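Long-range contacts in PrgA (PDB 6Z9K), which extends far outside the enterococcal cell and provides surface exclusion against unwanted conjugation, the present chain being its CAP domain, seen with magnesium: residues T37-A42 / L175-R180; K47-S52 / L163-R168; T153-V158 / G203-I208; L197-S202 / I212-Y217. All coordinates share one frame; numbering follows the deposited sequence.

Contact 1. Residues T37-A42 / L175-R180; sequences TLEKTA and LFDDGR
D177 OD1 is gripped by three donors, two of them waters that also donate to E39 OE1 and so tie the two acidic side chains together. One water is 2.7 Å from D177 OD1 and 2.9 Å from E39 OE1; the other additionally accepts from G179 N. The waters matter because D177 OD1 and E39 OE1, probably both negatively charged, lie 4.2 Å apart with no direct bond. R180 probably offsets this charge: its NH1 and NH2 grip D177 end-on, one nitrogen to each carboxylate oxygen, NH1 to OD2 at 3.2 Å. Both bonds stay close to the guanidinium plane yet meet the carboxylate from above its own plane. E39 OE2 is held separately, by the hydroxyls of Y26 and Y183. With E39 CG beside its own backbone N (chi1 -63°) and the chain extended beyond, CB, CG and CD pass over F176 O, CG at 3.1 Å; that carbonyl is buried here without a polar partner. Beside this water bridge the packing is apolar. A42 CB sits over one face of the F176 ring, 3.6 Å from its centroid and 19° off the normal, while L175 CB lies over the opposite face. The arrangement closes the C-terminal end of helix 160-176 against helix 32-45, where the chain turns toward the magnesium site of the CAP domain: D178 OD1 hydrogen-bonds to the metal-binding H185.

Contact 2. Residues K47-S52 / L163-R168; sequences KNFPTS and LQESIR
F49 and E165 mark the closest backbone approach, 6.3 Å between their CA atoms, where the irregular run 47-52 passes beside segment 163-168 of helix 160-176. No hydrogen bond joins the two segments, so shape and ring contacts carry the interface. F49 has CG anti to its backbone N (chi1 -172°), and one ring face lies against the helix backbone. E165 CA stands 3.7 Å from the ring centroid and 14° off the normal, a CH-pi contact, with E165 CB and CG reaching the CD2 side of the ring. R168 CD comes to the edge near the ring plane, 3.8 Å from F49 CD1; Q164 CB approaches the tip atom F49 CZ at 4.0 Å. Three helix residues thus frame one phenyl group, which also makes an edge-to-face pair with Y161. R168 runs extended from CG to NE and carries its guanidinium past the edge of F49 toward N48 and P50, the ring and guanidinium planes being 63° apart. P50 meets it tip to tip: its CD lies over one guanidinium face, offset toward the rim and 3.9 Å from R168 NE. Backbone carbonyls outside both segments engage that group, K14 at NE, G15 at NH2 and N46 at NH1. An aromatic residue laid on a helix, beside an arginine that collects carbonyls, here packs the loop between helices 32-45 and 53-57, and through R168 the stretch at K14 and G15, on helix 160-176 of the CAP domain.

Contact 3. Residues T153-V158 / G203-I208; sequences TENGKV and GEKNSI
Of the direct backbone bonds between T153-V158 and G203-I208, that from G156 N to K205 O is short, 2.8 Å, whereas T153 N to S207 O is long and weak at 3.5 Å. Close by, T153 O and K205 O stand 3.1 Å apart as two acceptors without a bond.

Side chains gripping backbone form a second group. T153 OG1 lies between its backbone N and carbonyl carbon (chi1 47°) and donates to E204 O at 3.0 Å, in the carbonyl plane; it also receives a weak, bent bond from S207 N. From the other segment, N206 OD1 accepts from N155 N at 3.3 Å, the donor standing above the amide plane.

Between side chains, K205 and N155 lie side by side and point the same way. K205 NZ donates to N155 OD1 at 3.0 Å, also from above the amide plane, and K205 CD rests 3.5 Å from N155 C. A water also donates to N155 OD1.

N155 and G156, both with positive phi (66° and 73°), are the central residues of a type I' turn from E154 to K157. This Asn-Gly turn, closed by backbone bonds between E154 and K157 in both directions and leading into strand 157-159, docks on the loop joining strands 196-202 and 211-217.

Contact 4. Residues L197-S202 / I212-Y217; sequences LGVSLS and IHIISY
V199 and I212 lie side by side near the middle of a buried apolar face, V199 CG1 4.0 Å from I212 CG2. L197 CD1 crosses to I214 CG2 at 3.8 Å, and L201 CD2 runs alongside I212 CG1 at 4.1 Å. With I212 CG1 beside its backbone N (chi1 -55°) and CG2 anti to it, the two branches part, one to L201 and the other to V199. Helix 70-90 packs here through L76 and L84, helix 160-176 through L163, I167 and L171. The strands form an antiparallel beta hairpin, their axes 4.7 Å apart, within the three-stranded sheet that helices enclose on both faces, as in the alpha-beta-alpha sandwich of CAP domains. G198 with I215 and S200 with H213 are its hydrogen-bonded pairs; the bond from H213 N to S200 O, 2.8 Å, is almost straight at 176°. On the face bearing S200, H213 and I215, helix 100-112 supplies W107, I109 and A110. S200 OG bonds to A106 O and packs 3.2 Å from H213 CB. Farther out, S202 OG and H213 NE2 share a hydrogen bond of 2.7 Å in the plane of the ring, while H213 ND1 is bonded to E144 OE2.

Contact 4 is the core of the domain, its centre about 6 Å from that of the chain; contact 1 is also buried, but its centre is about 17 Å from the chain centre. Contact 2 is a surface contact and contact 3 is only partly buried, at the far end of the hairpin that contact 4 zips together. Helix 160-176 serves contact 1 at its C-terminal end and contact 2 nearer its start, and L163 on it touches V158 of contact 3 (CD2 to CG1, 3.6 Å) and L201 of contact 4. Chemistry follows place: regular strand bonds with apolar packing in contact 4, ring packing in contact 2, water-bridged carboxylates in contact 1, mixed backbone and side-chain bonds in contact 3.

Contact 1. Residues T37-A42 / L175-R180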
loop_
_atom_site.group_PDB
_atom_site.type_symbol
_atom_site.label_atom_id
_atom_site.label_comp_id
_atom_site.label_asym_id
_atom_site.label_seq_id
_atom_site.Cartn_x
_atom_site.Cartn_y
_atom_site.Cartn_z
ATOM N N THR A 37 -14.500 9.129 -17.258
ATOM C CA THR A 37 -14.904 10.294 -16.436
ATOM C C THR A 37 -14.453 10.071 -14.999
ATOM O O THR A 37 -13.869 10.976 -14.407
ATOM C CB THR A 37 -16.427 10.500 -16.513
ATOM O OG1 THR A 37 -16.760 10.928 -17.839
ATOM C CG2 THR A 37 -16.920 11.515 -15.521
ATOM N N LEU A 38 -14.679 8.879 -14.464
ATOM C CA LEU A 38 -14.307 8.524 -13.076
ATOM C C LEU A 38 -12.802 8.687 -12.894
ATOM O O LEU A 38 -12.373 9.266 -11.845
ATOM C CB LEU A 38 -14.743 7.106 -12.727
ATOM C CG LEU A 38 -14.436 6.612 -11.309
ATOM C CD1 LEU A 38 -15.434 5.553 -10.884
ATOM C CD2 LEU A 38 -13.033 6.020 -11.207
ATOM N N GLU A 39 -12.031 8.117 -13.819
ATOM C CA GLU A 39 -10.565 8.113 -13.649
ATOM C C GLU A 39 -10.046 9.544 -13.798
ATOM O O GLU A 39 -9.184 9.963 -12.985
ATOM C CB GLU A 39 -9.938 7.112 -14.601
ATOM C CG GLU A 39 -10.367 5.703 -14.317
ATOM C CD GLU A 39 -9.593 4.622 -15.033
ATOM O OE1 GLU A 39 -8.898 4.968 -16.036
ATOM O OE2 GLU A 39 -9.759 3.473 -14.647
ATOM N N LYS A 40 -10.566 10.308 -14.747
ATOM C CA LYS A 40 -10.074 11.688 -14.947
ATOM C C LYS A 40 -10.394 12.527 -13.699
ATOM O O LYS A 40 -9.486 13.257 -13.184
ATOM C CB LYS A 40 -10.679 12.291 -16.200
ATOM C CG LYS A 40 -10.239 13.712 -16.483
ATOM C CD LYS A 40 -10.985 14.279 -17.659
ATOM C CE LYS A 40 -10.658 15.739 -17.916
ATOM N NZ LYS A 40 -9.555 15.791 -18.906
ATOM N N THR A 41 -11.594 12.363 -13.162
ATOM C CA THR A 41 -12.075 13.102 -11.966
ATOM C C THR A 41 -11.163 12.705 -10.790
ATOM O O THR A 41 -10.660 13.555 -10.030
ATOM C CB THR A 41 -13.529 12.738 -11.627
ATOM O OG1 THR A 41 -14.321 13.208 -12.718
ATOM C CG2 THR A 41 -14.018 13.350 -10.335
ATOM N N ALA A 42 -11.041 11.417 -10.552
ATOM C CA ALA A 42 -10.347 10.931 -9.357
ATOM C C ALA A 42 -8.866 11.336 -9.412
ATOM O O ALA A 42 -8.301 11.653 -8.361
ATOM C CB ALA A 42 -10.458 9.451 -9.265
ATOM N N LEU A 175 -5.793 2.593 -7.528
ATOM C CA LEU A 175 -7.275 2.661 -7.395
ATOM C C LEU A 175 -7.910 3.304 -8.633
ATOM O O LEU A 175 -9.057 2.932 -8.921
ATOM C CB LEU A 175 -7.621 3.468 -6.151
ATOM C CG LEU A 175 -7.182 2.839 -4.851
ATOM C CD1 LEU A 175 -7.366 3.822 -3.703
ATOM C CD2 LEU A 175 -7.955 1.588 -4.551
ATOM N N PHE A 176 -7.276 4.261 -9.302
ATOM C CA PHE A 176 -7.966 5.086 -10.324
ATOM C C PHE A 176 -7.301 5.087 -11.696
ATOM O O PHE A 176 -7.848 5.747 -12.583
ATOM C CB PHE A 176 -8.129 6.526 -9.836
ATOM C CG PHE A 176 -8.695 6.647 -8.464
ATOM C CD1 PHE A 176 -9.932 6.084 -8.140
ATOM C CD2 PHE A 176 -8.052 7.419 -7.520
ATOM C CE1 PHE A 176 -10.444 6.216 -6.860
ATOM C CE2 PHE A 176 -8.568 7.536 -6.250
ATOM C CZ PHE A 176 -9.771 6.961 -5.916
ATOM N N ASP A 177 -6.141 4.435 -11.876
ATOM C CA ASP A 177 -5.447 4.517 -13.178
ATOM C C ASP A 177 -4.827 3.173 -13.495
ATOM O O ASP A 177 -3.728 3.162 -14.054
ATOM C CB ASP A 177 -4.439 5.658 -13.190
ATOM C CG ASP A 177 -3.974 5.981 -14.581
ATOM O OD1 ASP A 177 -4.744 5.695 -15.530
ATOM O OD2 ASP A 177 -2.862 6.508 -14.685
ATOM N N ASP A 178 -5.526 2.082 -13.179
ATOM C CA ASP A 178 -4.945 0.715 -13.280
ATOM C C ASP A 178 -5.387 0.010 -14.559
ATOM O O ASP A 178 -5.228 -1.169 -14.619
ATOM C CB ASP A 178 -5.377 -0.123 -12.089
ATOM C CG ASP A 178 -4.488 -1.257 -11.719
ATOM O OD1 ASP A 178 -3.253 -1.080 -11.918
ATOM O OD2 ASP A 178 -5.014 -2.283 -11.223
ATOM N N GLY A 179 -5.941 0.699 -15.537
ATOM C CA GLY A 179 -6.589 0.036 -16.695
ATOM C C GLY A 179 -5.565 -0.553 -17.649
ATOM O O GLY A 179 -5.911 -1.517 -18.344
ATOM N N ARG A 180 -4.342 -0.033 -17.690
ATOM C CA ARG A 180 -3.318 -0.602 -18.610
ATOM C C ARG A 180 -2.735 -1.891 -18.012
ATOM O O ARG A 180 -1.971 -2.579 -18.705
ATOM C CB ARG A 180 -2.314 0.485 -18.987
ATOM C CG ARG A 180 -2.932 1.616 -19.804
ATOM C CD ARG A 180 -2.000 2.811 -20.047
ATOM N NE ARG A 180 -1.462 3.338 -18.786
ATOM C CZ ARG A 180 -2.142 4.106 -17.917
ATOM N NH1 ARG A 180 -1.565 4.471 -16.781
ATOM N NH2 ARG A 180 -3.399 4.471 -18.166
HETATM O O HOH W 1 -6.542 3.492 -16.304
HETATM O O HOH W 2 -6.946 7.002 -16.508
#

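Contact 2. Residues K47-S52 / L163-R168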
loop_
_atom_site.group_PDB
_atom_site.type_symbol
_atom_site.label_atom_id
_atom_site.label_comp_id
_atom_site.label_asym_id
_atom_site.label_seq_id
_atom_site.Cartn_x
_atom_site.Cartn_y
_atom_site.Cartn_z
ATOM N N LYS A 47 -4.430 14.844 -7.058
ATOM C CA LYS A 47 -3.094 15.124 -7.650
ATOM C C LYS A 47 -2.155 15.767 -6.627
ATOM O O LYS A 47 -0.936 15.595 -6.814
ATOM C CB LYS A 47 -3.241 15.956 -8.925
ATOM C CG LYS A 47 -3.620 17.401 -8.719
ATOM C CD LYS A 47 -3.704 18.211 -9.990
ATOM C CE LYS A 47 -3.677 19.708 -9.728
ATOM N NZ LYS A 47 -4.054 20.430 -10.969
ATOM N N ASN A 48 -2.680 16.487 -5.638
ATOM C CA ASN A 48 -1.895 17.296 -4.673
ATOM C C ASN A 48 -1.693 16.441 -3.436
ATOM O O ASN A 48 -2.659 15.941 -2.925
ATOM C CB ASN A 48 -2.561 18.623 -4.332
ATOM C CG ASN A 48 -2.698 19.490 -5.570
ATOM O OD1 ASN A 48 -3.797 19.703 -6.078
ATOM N ND2 ASN A 48 -1.572 19.874 -6.143
ATOM N N PHE A 49 -0.458 16.207 -3.031
ATOM C CA PHE A 49 -0.151 15.570 -1.725
ATOM C C PHE A 49 -0.478 16.534 -0.595
ATOM O O PHE A 49 0.168 17.591 -0.456
ATOM C CB PHE A 49 1.308 15.157 -1.664
ATOM C CG PHE A 49 1.640 14.347 -0.444
ATOM C CD1 PHE A 49 0.995 13.156 -0.183
ATOM C CD2 PHE A 49 2.638 14.756 0.416
ATOM C CE1 PHE A 49 1.302 12.404 0.941
ATOM C CE2 PHE A 49 2.955 13.996 1.526
ATOM C CZ PHE A 49 2.277 12.834 1.789
ATOM N N PRO A 50 -1.476 16.215 0.252
ATOM C CA PRO A 50 -1.874 17.107 1.330
ATOM C C PRO A 50 -0.743 17.216 2.355
ATOM O O PRO A 50 -0.275 16.190 2.813
ATOM C CB PRO A 50 -3.117 16.449 1.913
ATOM C CG PRO A 50 -3.568 15.550 0.835
ATOM C CD PRO A 50 -2.308 15.014 0.208
ATOM N N THR A 51 -0.352 18.441 2.678
ATOM C CA THR A 51 0.853 18.732 3.509
ATOM C C THR A 51 0.489 19.608 4.723
ATOM O O THR A 51 -0.240 20.605 4.548
ATOM C CB THR A 51 1.937 19.346 2.612
ATOM O OG1 THR A 51 1.414 20.544 2.032
ATOM C CG2 THR A 51 2.397 18.401 1.522
ATOM N N SER A 52 0.936 19.220 5.918
ATOM C CA SER A 52 0.849 20.033 7.161
ATOM C C SER A 52 2.252 20.521 7.515
ATOM O O SER A 52 3.194 20.175 6.774
ATOM C CB SER A 52 0.245 19.223 8.272
ATOM O OG SER A 52 1.166 18.252 8.736
ATOM N N LEU A 163 8.701 9.075 1.089
ATOM C CA LEU A 163 8.035 7.751 1.142
ATOM C C LEU A 163 6.521 7.921 1.299
ATOM O O LEU A 163 5.774 7.194 0.629
ATOM C CB LEU A 163 8.586 6.921 2.286
ATOM C CG LEU A 163 10.045 6.497 2.156
ATOM C CD1 LEU A 163 10.542 5.900 3.480
ATOM C CD2 LEU A 163 10.202 5.545 0.975
ATOM N N GLN A 164 6.028 8.832 2.146
ATOM C CA GLN A 164 4.555 8.953 2.366
ATOM C C GLN A 164 3.923 9.498 1.087
ATOM O O GLN A 164 2.817 9.073 0.719
ATOM C CB GLN A 164 4.227 9.840 3.570
ATOM C CG GLN A 164 4.613 9.179 4.883
ATOM C CD GLN A 164 4.151 9.903 6.129
ATOM O OE1 GLN A 164 3.626 11.012 6.073
ATOM N NE2 GLN A 164 4.170 9.166 7.229
ATOM N N GLU A 165 4.610 10.416 0.430
ATOM C CA GLU A 165 4.119 11.018 -0.837
ATOM C C GLU A 165 4.029 9.912 -1.887
ATOM O O GLU A 165 3.004 9.837 -2.591
ATOM C CB GLU A 165 5.036 12.165 -1.258
ATOM C CG GLU A 165 4.632 12.931 -2.525
ATOM C CD GLU A 165 5.655 14.029 -2.807
ATOM O OE1 GLU A 165 6.890 13.701 -2.751
ATOM O OE2 GLU A 165 5.257 15.214 -3.026
ATOM N N SER A 166 5.068 9.100 -2.020
ATOM C CA SER A 166 5.133 8.031 -3.043
ATOM C C SER A 166 4.040 6.993 -2.790
ATOM O O SER A 166 3.430 6.491 -3.733
ATOM C CB SER A 166 6.510 7.408 -2.973
ATOM O OG SER A 166 7.521 8.348 -3.375
ATOM N N ILE A 167 3.872 6.609 -1.538
ATOM C CA ILE A 167 2.861 5.586 -1.183
ATOM C C ILE A 167 1.477 6.103 -1.537
ATOM O O ILE A 167 0.678 5.331 -2.135
ATOM C CB ILE A 167 3.007 5.132 0.276
ATOM C CG1 ILE A 167 4.277 4.303 0.449
ATOM C CG2 ILE A 167 1.734 4.422 0.707
ATOM C CD1 ILE A 167 4.657 4.096 1.870
ATOM N N ARG A 168 1.158 7.345 -1.206
ATOM C CA ARG A 168 -0.206 7.803 -1.532
ATOM C C ARG A 168 -0.361 7.834 -3.057
ATOM O O ARG A 168 -1.430 7.483 -3.533
ATOM C CB ARG A 168 -0.481 9.164 -0.909
ATOM C CG ARG A 168 -1.939 9.574 -1.083
ATOM C CD ARG A 168 -2.131 11.005 -0.587
ATOM N NE ARG A 168 -3.529 11.419 -0.611
ATOM C CZ ARG A 168 -4.163 11.985 -1.631
ATOM N NH1 ARG A 168 -3.558 12.259 -2.751
ATOM N NH2 ARG A 168 -5.436 12.331 -1.510
#

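Contact 3. Residues T153-V158 / G203-I208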
loop_
_atom_site.group_PDB
_atom_site.type_symbol
_atom_site.label_atom_id
_atom_site.label_comp_id
_atom_site.label_asym_id
_atom_site.label_seq_id
_atom_site.Cartn_x
_atom_site.Cartn_y
_atom_site.Cartn_z
ATOM N N THR A 153 16.916 6.273 -4.113
ATOM C CA THR A 153 17.761 6.064 -2.908
ATOM C C THR A 153 19.103 6.783 -3.114
ATOM O O THR A 153 19.740 6.479 -4.127
ATOM C CB THR A 153 18.002 4.569 -2.655
ATOM O OG1 THR A 153 18.395 3.884 -3.852
ATOM C CG2 THR A 153 16.757 3.889 -2.114
ATOM N N GLU A 154 19.439 7.767 -2.268
ATOM C CA GLU A 154 20.795 8.402 -2.231
ATOM C C GLU A 154 21.519 7.764 -1.055
ATOM O O GLU A 154 21.133 8.050 0.089
ATOM C CB GLU A 154 20.725 9.911 -2.039
ATOM C CG GLU A 154 22.086 10.526 -1.700
ATOM C CD GLU A 154 22.309 11.957 -2.162
ATOM O OE1 GLU A 154 21.401 12.521 -2.819
ATOM O OE2 GLU A 154 23.400 12.510 -1.873
ATOM N N ASN A 155 22.447 6.854 -1.326
ATOM C CA ASN A 155 23.202 6.182 -0.248
ATOM C C ASN A 155 22.214 5.327 0.553
ATOM O O ASN A 155 22.378 5.204 1.772
ATOM C CB ASN A 155 23.938 7.230 0.583
ATOM C CG ASN A 155 25.118 6.699 1.372
ATOM O OD1 ASN A 155 25.501 5.533 1.268
ATOM N ND2 ASN A 155 25.686 7.567 2.184
ATOM N N GLY A 156 21.205 4.781 -0.139
ATOM C CA GLY A 156 20.120 3.980 0.452
ATOM C C GLY A 156 19.112 4.806 1.247
ATOM O O GLY A 156 18.247 4.164 1.884
ATOM N N LYS A 157 19.198 6.142 1.262
ATOM C CA LYS A 157 18.342 6.986 2.135
ATOM C C LYS A 157 17.318 7.787 1.316
ATOM O O LYS A 157 17.557 8.045 0.133
ATOM C CB LYS A 157 19.179 7.916 3.008
ATOM C CG LYS A 157 20.071 7.198 4.012
ATOM C CD LYS A 157 21.002 8.160 4.675
ATOM C CE LYS A 157 21.815 7.525 5.782
ATOM N NZ LYS A 157 21.876 8.427 6.957
ATOM N N VAL A 158 16.187 8.106 1.941
ATOM C CA VAL A 158 15.014 8.804 1.325
ATOM C C VAL A 158 14.224 9.412 2.479
ATOM O O VAL A 158 14.176 8.787 3.539
ATOM C CB VAL A 158 14.140 7.890 0.427
ATOM C CG1 VAL A 158 13.643 6.651 1.120
ATOM C CG2 VAL A 158 12.951 8.618 -0.134
ATOM N N GLY A 203 15.790 -2.225 -2.769
ATOM C CA GLY A 203 16.565 -1.514 -3.778
ATOM C C GLY A 203 18.020 -1.466 -3.370
ATOM O O GLY A 203 18.288 -1.374 -2.179
ATOM N N GLU A 204 18.873 -1.380 -4.369
ATOM C CA GLU A 204 20.315 -1.109 -4.192
ATOM C C GLU A 204 20.476 0.319 -3.692
ATOM O O GLU A 204 19.585 1.119 -3.898
ATOM C CB GLU A 204 21.055 -1.272 -5.517
ATOM C CG GLU A 204 21.077 -2.692 -6.018
ATOM C CD GLU A 204 21.690 -3.675 -5.032
ATOM O OE1 GLU A 204 22.718 -3.308 -4.370
ATOM O OE2 GLU A 204 21.159 -4.812 -4.932
ATOM N N LYS A 205 21.632 0.613 -3.109
ATOM C CA LYS A 205 21.936 1.862 -2.379
ATOM C C LYS A 205 21.768 3.052 -3.313
ATOM O O LYS A 205 21.345 4.141 -2.849
ATOM C CB LYS A 205 23.380 1.800 -1.867
ATOM C CG LYS A 205 23.535 1.224 -0.466
ATOM C CD LYS A 205 23.885 2.300 0.553
ATOM C CE LYS A 205 24.468 1.759 1.846
ATOM N NZ LYS A 205 25.080 2.854 2.639
ATOM N N ASN A 206 22.137 2.856 -4.576
ATOM C CA ASN A 206 22.113 3.912 -5.599
ATOM C C ASN A 206 21.293 3.305 -6.725
ATOM O O ASN A 206 21.831 2.445 -7.466
ATOM C CB ASN A 206 23.529 4.418 -5.898
ATOM C CG ASN A 206 24.209 5.009 -4.670
ATOM O OD1 ASN A 206 23.820 6.069 -4.171
ATOM N ND2 ASN A 206 25.258 4.358 -4.184
ATOM N N SER A 207 19.991 3.610 -6.706
ATOM C CA SER A 207 18.975 2.991 -7.580
ATOM C C SER A 207 18.046 4.096 -8.051
ATOM O O SER A 207 17.635 4.933 -7.225
ATOM C CB SER A 207 18.222 1.899 -6.868
ATOM O OG SER A 207 17.332 1.217 -7.758
ATOM N N ILE A 208 17.714 4.042 -9.329
ATOM C CA ILE A 208 16.592 4.839 -9.894
ATOM C C ILE A 208 15.359 3.939 -9.966
ATOM O O ILE A 208 14.348 4.302 -10.640
ATOM C CB ILE A 208 17.001 5.460 -11.239
ATOM C CG1 ILE A 208 17.234 4.406 -12.327
ATOM C CG2 ILE A 208 18.201 6.366 -11.021
ATOM C CD1 ILE A 208 17.575 5.008 -13.688
HETATM O O HOH W 3 25.397 4.653 -1.685
#

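Contact 4. Residues L197-S202 / I212-Y217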
loop_
_atom_site.group_PDB
_atom_site.type_symbol
_atom_site.label_atom_id
_atom_site.label_comp_id
_atom_site.label_asym_id
_atom_site.label_seq_id
_atom_site.Cartn_x
_atom_site.Cartn_y
_atom_site.Cartn_z
ATOM N N LEU A 197 -2.059 -6.309 6.443
ATOM C CA LEU A 197 -1.189 -5.630 5.453
ATOM C C LEU A 197 0.160 -5.354 6.098
ATOM O O LEU A 197 0.244 -4.995 7.263
ATOM C CB LEU A 197 -1.883 -4.348 4.978
ATOM C CG LEU A 197 -1.219 -3.665 3.787
ATOM C CD1 LEU A 197 -2.249 -2.891 2.997
ATOM C CD2 LEU A 197 -0.129 -2.709 4.222
ATOM N N GLY A 198 1.206 -5.455 5.277
ATOM C CA GLY A 198 2.557 -5.011 5.632
ATOM C C GLY A 198 3.141 -4.284 4.430
ATOM O O GLY A 198 2.908 -4.755 3.293
ATOM N N VAL A 199 3.949 -3.262 4.651
ATOM C CA VAL A 199 4.639 -2.516 3.561
ATOM C C VAL A 199 6.137 -2.651 3.731
ATOM O O VAL A 199 6.649 -2.377 4.806
ATOM C CB VAL A 199 4.228 -1.025 3.538
ATOM C CG1 VAL A 199 4.920 -0.293 2.397
ATOM C CG2 VAL A 199 2.712 -0.885 3.458
ATOM N N SER A 200 6.815 -3.018 2.670
ATOM C CA SER A 200 8.282 -3.027 2.703
ATOM C C SER A 200 8.826 -2.295 1.480
ATOM O O SER A 200 8.082 -1.904 0.573
ATOM C CB SER A 200 8.772 -4.438 2.760
ATOM O OG SER A 200 8.210 -5.190 1.686
ATOM N N LEU A 201 10.137 -2.168 1.481
ATOM C CA LEU A 201 10.888 -1.370 0.487
ATOM C C LEU A 201 12.122 -2.187 0.090
ATOM O O LEU A 201 12.670 -2.885 0.947
ATOM C CB LEU A 201 11.378 -0.067 1.130
ATOM C CG LEU A 201 10.328 0.831 1.773
ATOM C CD1 LEU A 201 11.014 1.997 2.500
ATOM C CD2 LEU A 201 9.338 1.315 0.751
ATOM N N SER A 202 12.553 -2.092 -1.155
ATOM C CA SER A 202 13.801 -2.773 -1.558
ATOM C C SER A 202 14.502 -1.933 -2.625
ATOM O O SER A 202 13.845 -1.123 -3.318
ATOM C CB SER A 202 13.554 -4.192 -2.009
ATOM O OG SER A 202 12.839 -4.292 -3.222
ATOM N N ILE A 212 8.348 -0.295 -3.725
ATOM C CA ILE A 212 7.397 -0.386 -2.590
ATOM C C ILE A 212 6.631 -1.684 -2.756
ATOM O O ILE A 212 5.965 -1.877 -3.783
ATOM C CB ILE A 212 6.432 0.799 -2.607
ATOM C CG1 ILE A 212 7.190 2.135 -2.625
ATOM C CG2 ILE A 212 5.459 0.631 -1.425
ATOM C CD1 ILE A 212 6.313 3.355 -2.920
ATOM N N HIS A 213 6.657 -2.524 -1.731
ATOM C CA HIS A 213 5.944 -3.823 -1.713
ATOM C C HIS A 213 4.762 -3.703 -0.740
ATOM O O HIS A 213 5.001 -3.578 0.459
ATOM C CB HIS A 213 6.880 -4.965 -1.233
ATOM C CG HIS A 213 8.184 -5.109 -1.961
ATOM N ND1 HIS A 213 8.412 -6.128 -2.878
ATOM C CD2 HIS A 213 9.356 -4.433 -1.865
ATOM C CE1 HIS A 213 9.655 -6.018 -3.351
ATOM N NE2 HIS A 213 10.251 -4.996 -2.742
ATOM N N ILE A 214 3.547 -3.725 -1.269
ATOM C CA ILE A 214 2.336 -3.794 -0.426
ATOM C C ILE A 214 1.890 -5.254 -0.390
ATOM O O ILE A 214 1.512 -5.810 -1.394
ATOM C CB ILE A 214 1.248 -2.831 -0.940
ATOM C CG1 ILE A 214 1.740 -1.379 -0.902
ATOM C CG2 ILE A 214 -0.031 -3.050 -0.111
ATOM C CD1 ILE A 214 0.688 -0.322 -1.307
ATOM N N ILE A 215 2.018 -5.858 0.786
ATOM C CA ILE A 215 1.737 -7.287 1.057
ATOM C C ILE A 215 0.421 -7.377 1.846
ATOM O O ILE A 215 0.302 -6.733 2.877
ATOM C CB ILE A 215 2.928 -7.943 1.769
ATOM C CG1 ILE A 215 4.253 -7.699 1.014
ATOM C CG2 ILE A 215 2.592 -9.411 1.954
ATOM C CD1 ILE A 215 4.225 -8.032 -0.424
ATOM N N SER A 216 -0.582 -8.051 1.317
ATOM C CA SER A 216 -1.887 -8.124 2.038
ATOM C C SER A 216 -2.556 -9.461 1.779
ATOM O O SER A 216 -2.267 -10.128 0.778
ATOM C CB SER A 216 -2.758 -6.961 1.650
ATOM O OG SER A 216 -3.014 -6.929 0.262
ATOM N N TYR A 217 -3.381 -9.911 2.718
ATOM C CA TYR A 217 -3.939 -11.274 2.681
ATOM C C TYR A 217 -5.002 -11.385 3.765
ATOM O O TYR A 217 -5.097 -10.498 4.663
ATOM C CB TYR A 217 -2.813 -12.305 2.938
ATOM C CG TYR A 217 -2.028 -12.004 4.188
ATOM C CD1 TYR A 217 -2.441 -12.411 5.461
ATOM C CD2 TYR A 217 -0.831 -11.267 4.101
ATOM C CE1 TYR A 217 -1.729 -12.063 6.606
ATOM C CE2 TYR A 217 -0.154 -10.877 5.247
ATOM C CZ TYR A 217 -0.561 -11.316 6.496
ATOM O OH TYR A 217 0.102 -10.989 7.658
#